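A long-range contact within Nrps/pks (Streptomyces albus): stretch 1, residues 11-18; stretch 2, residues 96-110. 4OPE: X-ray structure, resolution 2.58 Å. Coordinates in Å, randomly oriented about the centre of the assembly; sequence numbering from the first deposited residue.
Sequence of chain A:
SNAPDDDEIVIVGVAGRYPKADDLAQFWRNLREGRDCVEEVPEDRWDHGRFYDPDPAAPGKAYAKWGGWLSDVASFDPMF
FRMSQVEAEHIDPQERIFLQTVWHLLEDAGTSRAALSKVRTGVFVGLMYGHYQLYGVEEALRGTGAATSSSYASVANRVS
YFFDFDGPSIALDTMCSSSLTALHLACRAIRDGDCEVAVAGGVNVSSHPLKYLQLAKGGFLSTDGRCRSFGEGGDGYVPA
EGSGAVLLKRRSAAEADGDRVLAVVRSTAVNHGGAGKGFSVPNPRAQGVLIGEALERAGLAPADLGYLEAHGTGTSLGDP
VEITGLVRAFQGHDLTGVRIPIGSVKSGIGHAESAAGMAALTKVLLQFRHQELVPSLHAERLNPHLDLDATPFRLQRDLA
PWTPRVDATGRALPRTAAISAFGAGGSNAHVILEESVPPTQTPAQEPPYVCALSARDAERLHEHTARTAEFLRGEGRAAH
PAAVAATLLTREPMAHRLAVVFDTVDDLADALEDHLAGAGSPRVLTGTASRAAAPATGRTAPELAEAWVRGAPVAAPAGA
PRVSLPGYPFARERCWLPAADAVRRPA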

# COMPACT_ATOMS: atom_id res chain seq x y z
N ILE A 11 -4.70 -21.07 -0.12
CA ILE A 11 -3.62 -20.76 -0.99
C ILE A 11 -3.51 -21.93 -1.97
O ILE A 11 -3.33 -23.08 -1.58
CB ILE A 11 -2.29 -20.68 -0.22
CG1 ILE A 11 -2.25 -19.45 0.68
CG2 ILE A 11 -1.07 -20.66 -1.18
CD1 ILE A 11 -1.02 -19.43 1.56
N VAL A 12 -3.52 -21.62 -3.24
CA VAL A 12 -3.46 -22.67 -4.23
C VAL A 12 -2.24 -22.60 -5.12
O VAL A 12 -2.17 -23.32 -6.06
CB VAL A 12 -4.69 -22.64 -5.13
CG1 VAL A 12 -5.95 -22.70 -4.29
CG2 VAL A 12 -4.69 -21.41 -6.03
N GLY A 13 -1.30 -21.72 -4.85
CA GLY A 13 -0.02 -21.78 -5.59
C GLY A 13 0.96 -20.83 -4.97
O GLY A 13 0.57 -19.91 -4.30
N VAL A 14 2.23 -21.04 -5.20
CA VAL A 14 3.25 -20.15 -4.65
C VAL A 14 4.44 -20.14 -5.58
O VAL A 14 4.72 -21.15 -6.23
CB VAL A 14 3.69 -20.60 -3.21
CG1 VAL A 14 4.08 -22.09 -3.16
CG2 VAL A 14 4.78 -19.70 -2.62
N ALA A 15 5.15 -19.04 -5.59
CA ALA A 15 6.35 -18.91 -6.37
C ALA A 15 7.27 -17.86 -5.77
O ALA A 15 6.82 -16.98 -5.04
CB ALA A 15 5.98 -18.57 -7.79
N GLY A 16 8.56 -17.97 -6.04
CA GLY A 16 9.55 -17.11 -5.41
C GLY A 16 10.99 -17.31 -5.84
O GLY A 16 11.37 -18.38 -6.29
N ARG A 17 11.80 -16.25 -5.74
CA ARG A 17 13.25 -16.38 -5.81
C ARG A 17 13.82 -15.80 -4.56
O ARG A 17 13.40 -14.73 -4.15
CB ARG A 17 13.81 -15.60 -6.96
CG ARG A 17 13.25 -16.02 -8.29
CD ARG A 17 13.55 -15.01 -9.37
NE ARG A 17 14.98 -14.90 -9.60
CZ ARG A 17 15.55 -13.99 -10.38
NH1 ARG A 17 14.80 -13.10 -11.01
NH2 ARG A 17 16.86 -13.96 -10.50
N TYR A 18 14.79 -16.48 -4.00
CA TYR A 18 15.47 -16.03 -2.80
C TYR A 18 16.98 -16.26 -2.99
O TYR A 18 17.39 -16.81 -4.02
CB TYR A 18 14.89 -16.78 -1.61
CG TYR A 18 13.41 -16.54 -1.49
CD1 TYR A 18 12.92 -15.31 -1.09
CD2 TYR A 18 12.50 -17.50 -1.84
CE1 TYR A 18 11.57 -15.06 -1.00
CE2 TYR A 18 11.13 -17.27 -1.76
CZ TYR A 18 10.67 -16.03 -1.35
OH TYR A 18 9.32 -15.79 -1.26
N ARG A 96 10.16 -5.69 -12.66
CA ARG A 96 10.39 -6.69 -13.66
C ARG A 96 10.34 -8.10 -13.11
O ARG A 96 9.76 -9.01 -13.69
CB ARG A 96 11.74 -6.46 -14.27
CG ARG A 96 11.95 -5.03 -14.79
CD ARG A 96 13.29 -4.93 -15.48
NE ARG A 96 14.11 -3.86 -14.96
CZ ARG A 96 15.41 -3.94 -14.78
NH1 ARG A 96 16.08 -5.08 -14.98
NH2 ARG A 96 16.05 -2.88 -14.36
N ILE A 97 10.98 -8.28 -11.97
CA ILE A 97 11.08 -9.58 -11.36
C ILE A 97 9.73 -10.04 -10.87
O ILE A 97 9.37 -11.22 -10.99
CB ILE A 97 12.10 -9.54 -10.23
CG1 ILE A 97 13.48 -9.45 -10.89
CG2 ILE A 97 11.96 -10.77 -9.34
CD1 ILE A 97 14.62 -9.40 -9.90
N PHE A 98 8.96 -9.13 -10.31
CA PHE A 98 7.65 -9.50 -9.86
C PHE A 98 6.73 -9.97 -11.01
O PHE A 98 5.87 -10.83 -10.82
CB PHE A 98 7.03 -8.34 -9.10
CG PHE A 98 5.84 -8.73 -8.32
CD1 PHE A 98 5.93 -9.65 -7.30
CD2 PHE A 98 4.63 -8.19 -8.59
CE1 PHE A 98 4.82 -10.04 -6.56
CE2 PHE A 98 3.51 -8.57 -7.85
CZ PHE A 98 3.61 -9.50 -6.84
N LEU A 99 6.94 -9.44 -12.20
CA LEU A 99 6.18 -9.91 -13.33
C LEU A 99 6.48 -11.37 -13.62
O LEU A 99 5.57 -12.20 -13.81
CB LEU A 99 6.51 -9.10 -14.56
CG LEU A 99 5.67 -7.89 -14.82
CD1 LEU A 99 6.39 -7.11 -15.90
CD2 LEU A 99 4.26 -8.25 -15.28
N GLN A 100 7.76 -11.71 -13.64
CA GLN A 100 8.12 -13.11 -13.84
C GLN A 100 7.60 -13.99 -12.69
O GLN A 100 7.11 -15.09 -12.93
CB GLN A 100 9.61 -13.26 -14.08
CG GLN A 100 10.07 -12.44 -15.30
CD GLN A 100 11.59 -12.52 -15.54
OE1 GLN A 100 12.33 -12.73 -14.62
NE2 GLN A 100 12.04 -12.30 -16.76
N THR A 101 7.66 -13.49 -11.46
CA THR A 101 7.15 -14.22 -10.32
C THR A 101 5.68 -14.51 -10.48
O THR A 101 5.23 -15.63 -10.30
CB THR A 101 7.38 -13.40 -9.04
OG1 THR A 101 8.79 -13.28 -8.84
CG2 THR A 101 6.72 -14.04 -7.84
N VAL A 102 4.90 -13.53 -10.90
CA VAL A 102 3.47 -13.80 -11.06
C VAL A 102 3.22 -14.83 -12.13
O VAL A 102 2.38 -15.72 -11.97
CB VAL A 102 2.66 -12.54 -11.29
CG1 VAL A 102 1.20 -12.88 -11.52
CG2 VAL A 102 2.79 -11.65 -10.06
N TRP A 103 3.97 -14.73 -13.22
CA TRP A 103 3.88 -15.75 -14.27
C TRP A 103 4.13 -17.13 -13.66
O TRP A 103 3.35 -18.07 -13.90
CB TRP A 103 4.88 -15.52 -15.41
CG TRP A 103 4.61 -16.47 -16.52
CD1 TRP A 103 5.17 -17.71 -16.71
CD2 TRP A 103 3.68 -16.28 -17.59
NE1 TRP A 103 4.64 -18.31 -17.85
CE2 TRP A 103 3.71 -17.46 -18.40
CE3 TRP A 103 2.82 -15.24 -17.95
CZ2 TRP A 103 2.90 -17.62 -19.52
CZ3 TRP A 103 2.02 -15.39 -19.08
CH2 TRP A 103 2.07 -16.57 -19.85
N HIS A 104 5.21 -17.27 -12.88
CA HIS A 104 5.51 -18.57 -12.34
C HIS A 104 4.50 -19.00 -11.29
O HIS A 104 4.22 -20.19 -11.16
CB HIS A 104 6.90 -18.61 -11.79
CG HIS A 104 7.95 -18.56 -12.84
ND1 HIS A 104 9.12 -17.84 -12.70
CD2 HIS A 104 8.02 -19.14 -14.06
CE1 HIS A 104 9.87 -17.98 -13.77
NE2 HIS A 104 9.23 -18.79 -14.61
N LEU A 105 3.91 -18.05 -10.58
CA LEU A 105 2.85 -18.38 -9.64
C LEU A 105 1.68 -19.08 -10.36
O LEU A 105 1.13 -20.11 -9.86
CB LEU A 105 2.34 -17.10 -8.95
CG LEU A 105 1.03 -17.13 -8.16
CD1 LEU A 105 1.25 -18.11 -7.04
CD2 LEU A 105 0.66 -15.78 -7.56
N LEU A 106 1.26 -18.53 -11.50
CA LEU A 106 0.10 -19.10 -12.18
C LEU A 106 0.43 -20.51 -12.64
O LEU A 106 -0.38 -21.44 -12.50
CB LEU A 106 -0.31 -18.23 -13.32
CG LEU A 106 -1.41 -17.21 -13.03
CD1 LEU A 106 -1.47 -16.66 -11.62
CD2 LEU A 106 -1.32 -16.12 -14.05
N GLU A 107 1.65 -20.72 -13.10
CA GLU A 107 2.08 -22.06 -13.46
C GLU A 107 2.08 -22.99 -12.26
O GLU A 107 1.62 -24.12 -12.34
CB GLU A 107 3.44 -22.04 -14.15
CG GLU A 107 3.39 -21.22 -15.43
CD GLU A 107 4.64 -21.36 -16.29
OE1 GLU A 107 5.76 -21.53 -15.68
OE2 GLU A 107 4.46 -21.28 -17.56
N ASP A 108 2.51 -22.51 -11.11
CA ASP A 108 2.52 -23.39 -9.94
C ASP A 108 1.10 -23.72 -9.48
O ASP A 108 0.83 -24.82 -9.09
CB ASP A 108 3.34 -22.83 -8.80
CG ASP A 108 3.39 -23.77 -7.60
OD1 ASP A 108 4.12 -24.82 -7.63
OD2 ASP A 108 2.69 -23.45 -6.61
N ALA A 109 0.19 -22.78 -9.57
CA ALA A 109 -1.19 -23.06 -9.30
C ALA A 109 -1.90 -23.91 -10.36
O ALA A 109 -3.08 -24.18 -10.17
CB ALA A 109 -1.95 -21.75 -9.16
N GLY A 110 -1.24 -24.28 -11.48
CA GLY A 110 -1.94 -24.95 -12.58
C GLY A 110 -3.05 -24.16 -13.32
O GLY A 110 -4.08 -24.69 -13.71

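This is a close packing of a strand against a helix, made possible by small residues where the two backbones come nearest and fastened by a single hydrogen bond from the strand backbone to an aspartate side chain. Strand 11-17 and helix 96-108 run in roughly opposing directions, with 141° between their N-to-C axes and a closest approach of 6.4 Å. The contact is compact, burying 455 Å² when both sides are summed, and residues that touch across it are at least 80 apart in sequence.

The backbones are nearest just past the C-terminal end of the helix, where the CA atoms of Gly13 and Ala109 lie 4.1 Å apart. Glycine suits this position for a plain steric reason: an ideal CB on Gly13 would point toward the helix and stand 2.7 Å from CB of Ala109, a clash. With no side chain in the way, CA of Gly13 itself rests 4.1 Å from the Ala109 CB and 3.3 Å from OD2 of Asp108. Ala109 brings only a methyl group to this narrow gap. Its CA also approaches the carbonyl O of Val12 at 3.4 Å in a CA-H...O contact, while CG2 of Val12 meets the Ala109 CB at 4.2 Å.

Asp108 supplies the polar link. Its CA-to-CB bond points toward the strand, and with chi1 in the t well its carboxylate reaches the backbone: N of Val14 donates to OD2 of Asp108 at 2.8 Å, with a nearly straight angle of 167° at the hydrogen. The bond satisfies a buried strand residue's amide with a side chain from the helix. The other carboxylate oxygen, OD1, is hydrogen-bonded elsewhere in the structure. The Val14 side chain starts away from the helix, so this residue engages the helix chiefly through its main chain.

One alternation along the strand, Ala15 again points toward the helix and has the largest area covered by the other stretch. A methyl fits because the helix backbone is so near: CB of Ala15 lies 3.5 Å from N of Leu105 and 3.9 Å from O of Thr101, a nitrogen and oxygen already paired by the helical hydrogen bond. The same methyl packs against CB of Leu105 at 4.1 Å. Leu105 leaves its backbone sideways, but its end comes nearer to the strand, with CD1 3.3 Å from O of Gly13 and 3.6 Å from N of Val14. CD1 thus lies against the strand backbone.

Farther along, Arg17 points toward the helix as well, and here a long side chain spans the distance. Its NH1 lies 3.9 Å from CD1 of Ile97 and 4.4 Å from OE1 of Gln100; the latter is proximity, not a hydrogen bond. Ile97 offers a buried hydrocarbon surface to the arginine, whose NH2 is hydrogen-bonded elsewhere in the structure. Beyond the contact, Gly110 ends the helix in a Schellman motif, its positive phi of 64° being a conformation that favours glycine.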